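Local atomic coordinates of heterokaryon incompatibility protein s (Podospora anserina, PDB entry 2WVQ), a protein that governs heterokaryon incompatibility, forming the [het-s] prion and reacting lethally with het-S so that fused cells from incompatible colonies do not survive. Residues Glu30-Gly35 with Trp152-Gly157; Leu47-Ala52 with Glu161-Gln166. The protein carries 2 engineered substitutions. All coordinates share one frame; numbering follows the deposited sequence. Where two conformers were deposited one is given.

Contact 1. Residues Glu30-Gly35 with Trp152-Gly157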
# COMPACT_ATOMS: atom_id res chain seq x y z
N GLU A 30 13.49 -0.80 -12.06
CA GLU A 30 14.08 -0.30 -13.29
C GLU A 30 13.10 0.54 -14.14
O GLU A 30 13.52 1.39 -14.90
CB GLU A 30 14.62 -1.47 -14.11
CG GLU A 30 15.96 -1.95 -13.55
CD GLU A 30 16.27 -3.40 -13.82
OE1 GLU A 30 17.05 -3.97 -13.03
OE2 GLU A 30 15.75 -3.97 -14.81
N TYR A 31 11.82 0.26 -14.01
CA TYR A 31 10.82 0.97 -14.82
C TYR A 31 10.42 2.33 -14.21
O TYR A 31 9.59 3.05 -14.81
CB TYR A 31 9.61 0.06 -15.07
CG TYR A 31 10.01 -1.27 -15.66
CD1 TYR A 31 10.13 -2.42 -14.86
CD2 TYR A 31 10.33 -1.38 -17.03
CE1 TYR A 31 10.53 -3.65 -15.41
CE2 TYR A 31 10.74 -2.61 -17.59
CZ TYR A 31 10.83 -3.74 -16.77
OH TYR A 31 11.21 -4.96 -17.32
N VAL A 32 10.98 2.68 -13.04
CA VAL A 32 10.51 3.89 -12.34
C VAL A 32 11.28 5.21 -12.52
O VAL A 32 12.49 5.32 -12.30
CB VAL A 32 9.88 3.66 -10.89
CG1 VAL A 32 10.24 2.33 -10.24
CG2 VAL A 32 10.02 4.90 -9.95
N GLN A 33 10.52 6.19 -13.00
CA GLN A 33 10.97 7.55 -13.22
C GLN A 33 10.48 8.46 -12.08
O GLN A 33 9.53 8.13 -11.37
CB GLN A 33 10.37 8.07 -14.53
CG GLN A 33 10.81 7.38 -15.81
CD GLN A 33 9.85 7.67 -16.95
OE1 GLN A 33 10.12 7.35 -18.10
NE2 GLN A 33 8.72 8.28 -16.63
N LEU A 34 11.16 9.59 -11.88
CA LEU A 34 10.67 10.57 -10.91
C LEU A 34 10.25 11.84 -11.65
O LEU A 34 10.97 12.34 -12.50
CB LEU A 34 11.70 10.89 -9.82
CG LEU A 34 12.16 9.72 -8.92
CD1 LEU A 34 12.99 10.27 -7.79
CD2 LEU A 34 10.97 8.93 -8.38
N GLY A 35 9.09 12.36 -11.26
CA GLY A 35 8.49 13.46 -11.98
C GLY A 35 9.00 14.82 -11.54
O GLY A 35 9.72 14.97 -10.54
N TRP A 152 7.14 4.12 -15.97
CA TRP A 152 6.11 4.90 -15.32
C TRP A 152 6.74 5.79 -14.24
O TRP A 152 7.77 5.48 -13.68
CB TRP A 152 5.01 3.97 -14.77
CG TRP A 152 5.55 3.05 -13.72
CD1 TRP A 152 6.21 1.87 -13.92
CD2 TRP A 152 5.52 3.26 -12.31
NE1 TRP A 152 6.58 1.33 -12.71
CE2 TRP A 152 6.15 2.16 -11.71
CE3 TRP A 152 4.99 4.27 -11.50
CZ2 TRP A 152 6.30 2.05 -10.34
CZ3 TRP A 152 5.14 4.16 -10.15
CH2 TRP A 152 5.79 3.06 -9.57
N ALA A 153 6.11 6.93 -13.97
CA ALA A 153 6.69 7.91 -13.06
C ALA A 153 6.00 7.97 -11.71
O ALA A 153 4.80 7.81 -11.62
CB ALA A 153 6.69 9.31 -13.72
N LEU A 154 6.78 8.23 -10.68
CA LEU A 154 6.27 8.68 -9.40
C LEU A 154 6.18 10.21 -9.42
O LEU A 154 7.19 10.90 -9.55
CB LEU A 154 7.22 8.28 -8.27
CG LEU A 154 7.38 6.77 -8.04
CD1 LEU A 154 8.49 6.47 -7.05
CD2 LEU A 154 6.06 6.23 -7.55
N TYR A 155 4.96 10.74 -9.28
CA TYR A 155 4.72 12.18 -9.48
C TYR A 155 4.61 12.97 -8.16
O TYR A 155 4.55 14.22 -8.18
CB TYR A 155 3.45 12.39 -10.36
CG TYR A 155 3.55 11.90 -11.78
CD1 TYR A 155 2.84 10.77 -12.20
CD2 TYR A 155 4.31 12.59 -12.73
CE1 TYR A 155 2.90 10.34 -13.54
CE2 TYR A 155 4.38 12.16 -14.05
CZ TYR A 155 3.68 11.02 -14.43
OH TYR A 155 3.74 10.59 -15.74
N ASP A 156 4.60 12.28 -7.03
CA ASP A 156 4.60 12.98 -5.73
C ASP A 156 5.58 12.32 -4.76
O ASP A 156 5.86 11.14 -4.90
CB ASP A 156 3.20 13.01 -5.13
CG ASP A 156 2.65 11.63 -4.91
OD1 ASP A 156 2.24 10.98 -5.91
OD2 ASP A 156 2.67 11.17 -3.74
N GLY A 157 6.07 13.09 -3.79
CA GLY A 157 7.01 12.61 -2.77
C GLY A 157 6.49 11.42 -1.97
O GLY A 157 7.25 10.49 -1.62

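Contact 2. Residues Leu47-Ala52 with Glu161-Gln166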
# COMPACT_ATOMS: atom_id res chain seq x y z
N LEU A 47 18.58 8.08 -5.31
CA LEU A 47 19.52 7.26 -4.52
C LEU A 47 18.83 6.41 -3.42
O LEU A 47 19.27 5.29 -3.17
CB LEU A 47 20.68 8.10 -3.95
CG LEU A 47 21.67 8.71 -4.97
CD1 LEU A 47 22.59 9.72 -4.36
CD2 LEU A 47 22.46 7.66 -5.74
N ARG A 48 17.78 6.95 -2.77
CA ARG A 48 16.98 6.21 -1.77
C ARG A 48 16.31 4.97 -2.40
O ARG A 48 16.32 3.88 -1.80
CB ARG A 48 15.88 7.08 -1.14
CG ARG A 48 16.29 8.35 -0.49
CD ARG A 48 16.58 8.19 1.00
NE ARG A 48 15.41 7.79 1.79
CZ ARG A 48 15.46 7.49 3.09
NH1 ARG A 48 16.62 7.54 3.74
NH2 ARG A 48 14.35 7.14 3.75
N LEU A 49 15.75 5.14 -3.60
CA LEU A 49 15.24 4.03 -4.42
C LEU A 49 16.32 2.98 -4.83
O LEU A 49 16.07 1.76 -4.74
CB LEU A 49 14.56 4.58 -5.68
CG LEU A 49 13.09 4.40 -6.09
CD1 LEU A 49 12.03 4.08 -4.98
CD2 LEU A 49 12.65 5.58 -6.96
N ASP A 50 17.48 3.44 -5.27
CA ASP A 50 18.59 2.54 -5.67
C ASP A 50 19.07 1.73 -4.47
O ASP A 50 19.45 0.58 -4.62
CB ASP A 50 19.78 3.32 -6.27
CG ASP A 50 19.41 4.18 -7.51
OD1 ASP A 50 20.17 5.14 -7.77
OD2 ASP A 50 18.43 3.91 -8.25
N ILE A 51 19.10 2.36 -3.29
CA ILE A 51 19.48 1.70 -2.05
C ILE A 51 18.48 0.64 -1.59
O ILE A 51 18.91 -0.44 -1.15
CB ILE A 51 19.83 2.70 -0.93
CG1 ILE A 51 21.14 3.41 -1.26
CG2 ILE A 51 19.95 2.01 0.44
CD1 ILE A 51 21.30 4.69 -0.49
N ALA A 52 17.18 0.93 -1.70
CA ALA A 52 16.15 -0.08 -1.39
C ALA A 52 16.27 -1.28 -2.33
O ALA A 52 16.10 -2.45 -1.90
CB ALA A 52 14.73 0.52 -1.46
N GLU A 161 8.09 7.77 -0.91
CA GLU A 161 8.22 7.38 0.50
C GLU A 161 7.49 6.08 0.79
O GLU A 161 8.05 5.20 1.46
CB GLU A 161 7.73 8.47 1.45
CG GLU A 161 8.61 9.73 1.51
CD GLU A 161 10.10 9.44 1.79
OE1 GLU A 161 10.94 10.29 1.38
OE2 GLU A 161 10.44 8.39 2.40
N LYS A 162 6.27 5.95 0.27
CA LYS A 162 5.51 4.70 0.43
C LYS A 162 6.27 3.49 -0.10
O LYS A 162 6.30 2.48 0.56
CB LYS A 162 4.13 4.80 -0.21
CG LYS A 162 3.21 3.63 0.09
CD LYS A 162 1.75 4.16 0.28
CE LYS A 162 0.91 4.02 -1.00
NZ LYS A 162 -0.08 5.16 -1.24
N ILE A 163 6.87 3.60 -1.29
CA ILE A 163 7.69 2.50 -1.83
C ILE A 163 8.93 2.23 -0.98
O ILE A 163 9.20 1.08 -0.63
CB ILE A 163 8.14 2.74 -3.30
CG1 ILE A 163 6.92 2.73 -4.23
CG2 ILE A 163 9.24 1.68 -3.73
CD1 ILE A 163 7.24 2.79 -5.66
N VAL A 164 9.69 3.28 -0.68
CA VAL A 164 10.96 3.14 -0.00
C VAL A 164 10.77 2.54 1.39
O VAL A 164 11.44 1.54 1.73
CB VAL A 164 11.76 4.49 0.04
CG1 VAL A 164 12.78 4.47 1.13
CG2 VAL A 164 12.42 4.75 -1.34
N ASP A 165 9.83 3.11 2.15
CA ASP A 165 9.49 2.70 3.50
C ASP A 165 8.91 1.30 3.60
O ASP A 165 9.31 0.52 4.47
CB ASP A 165 8.52 3.70 4.17
CG ASP A 165 9.13 5.10 4.40
OD1 ASP A 165 8.40 6.02 4.84
OD2 ASP A 165 10.35 5.29 4.12
N GLN A 166 7.95 0.98 2.74
CA GLN A 166 7.40 -0.38 2.72
C GLN A 166 8.40 -1.43 2.23
O GLN A 166 8.41 -2.55 2.75
CB GLN A 166 6.11 -0.42 1.89
CG GLN A 166 4.97 0.36 2.54
CD GLN A 166 3.63 -0.33 2.38
OE1 GLN A 166 2.64 0.30 2.00
NE2 GLN A 166 3.59 -1.63 2.72
O HOH W 1 12.97 8.35 0.86

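Contact 1. Residues Glu30-Gly35 with Trp152-Gly157
Four backbone hydrogen bonds join Glu30-Gly35 to Trp152-Gly157, and both strands run the same way. Trp152 N donates to Tyr31 O at 2.9 Å, almost along the C=O axis. Gln33 then grips the partner strand twice: its N donates to Trp152 O in a nearly straight bond (177°), and its O accepts from Leu154 N at 2.8 Å. Gly35 N closes the ladder on Leu154 O; in the last three bonds the donor stands above the carbonyl plane.

This is the small two-stranded parallel sheet of the otherwise mainly helical HeLo domain, the globular part of the protein.

The apolar contacts gather on the face carrying Val32, Leu34, Trp152 and Leu154. Trp152 holds CG between its backbone N and carbonyl carbon (chi1 63°), which lays the indole beside Val32; Val32 CB sits over the six-membered ring, 4.3 Å from its centroid, in a CH-pi contact. Leu154 CD1 touches two methyls of the partner strand, 3.6 Å from Val32 CG2 and 3.7 Å from Leu34 CD2. Across the other face, the extended Gln33 side chain brings NE2 to 3.7 Å from Ala153 CB. Beyond it, Tyr155 stacks with Tyr105 of helix 79-108.

Contact 2. Residues Leu47-Ala52 with Glu161-Gln166
The helical segments Leu47-Ala52 and Glu161-Gln166 run in broadly the same direction, their axes 9.7 Å apart at closest approach and inclined by 31°, with Leu49 and Val164 bringing their CA atoms nearest together. Val164 is the central side chain. Its CG1 is anti to the backbone N (chi1 159°), and the two methyls divide the work: CG2 faces the apolar part of the partner helix, whereas CG1 turns to the end of Arg48.

On the apolar side, Leu49 CD1 reaches across obliquely to touch two residues in succession, lying 3.7 Å from Val164 CG2 and 3.9 Å from Ile163 CG2. Val164 CG2 also rests 4.0 Å from the backbone oxygen Arg48 O, so the valine packs against main chain as well as side chain.

Arg48 bends at chi2 and chi3 and crosses Val164 at about a right angle. Its NE donates to a water at 2.7 Å, and that water in turn gives a weak hydrogen bond to Glu161 OE1, a bridge between the helices. The charges themselves stay apart: Arg48 NH2 is 4.3 Å from Glu161 OE2, too far for a salt bridge, and Asp165 OD2 lies similarly distant near the guanidinium plane. Both acids would nevertheless be expected to favour the arginine's positive charge and to offset the nearby like charge of Arg44. The strongest polar partner of Arg48 is Gly209, whose backbone oxygen accepts from NH1, so the same guanidinium also ties helix 42-62 to the chain following helix 198-207. Ile211 packs on both Arg48 and Val164. The pair is helix-helix packing between helices 42-62 and 157-176 near the centre of the mainly helical HeLo domain.

Overall arrangement
Contacts 1 and 2 illustrate how a small sheet and a helix pair can share one core: their centres lie 12 Å apart, and they touch directly. Each strand is followed by a helix of the pair, strand 32-34 by helix 42-62 and strand 152-154 by helix 157-176, so the segments alternate along the chain and more than a hundred residues are bridged twice. Leu49 packs on Val32 and Leu34, while Ile163 meets Leu154 and Trp152, making the sheet's apolar face continuous with the helix interface. Contact 2 lies nearer the centre of the chain. Together they fasten strand 32-34 and helix 42-62 to a strand and helix more than a hundred residues further on, within the globular domain, which is dispensable for prion formation.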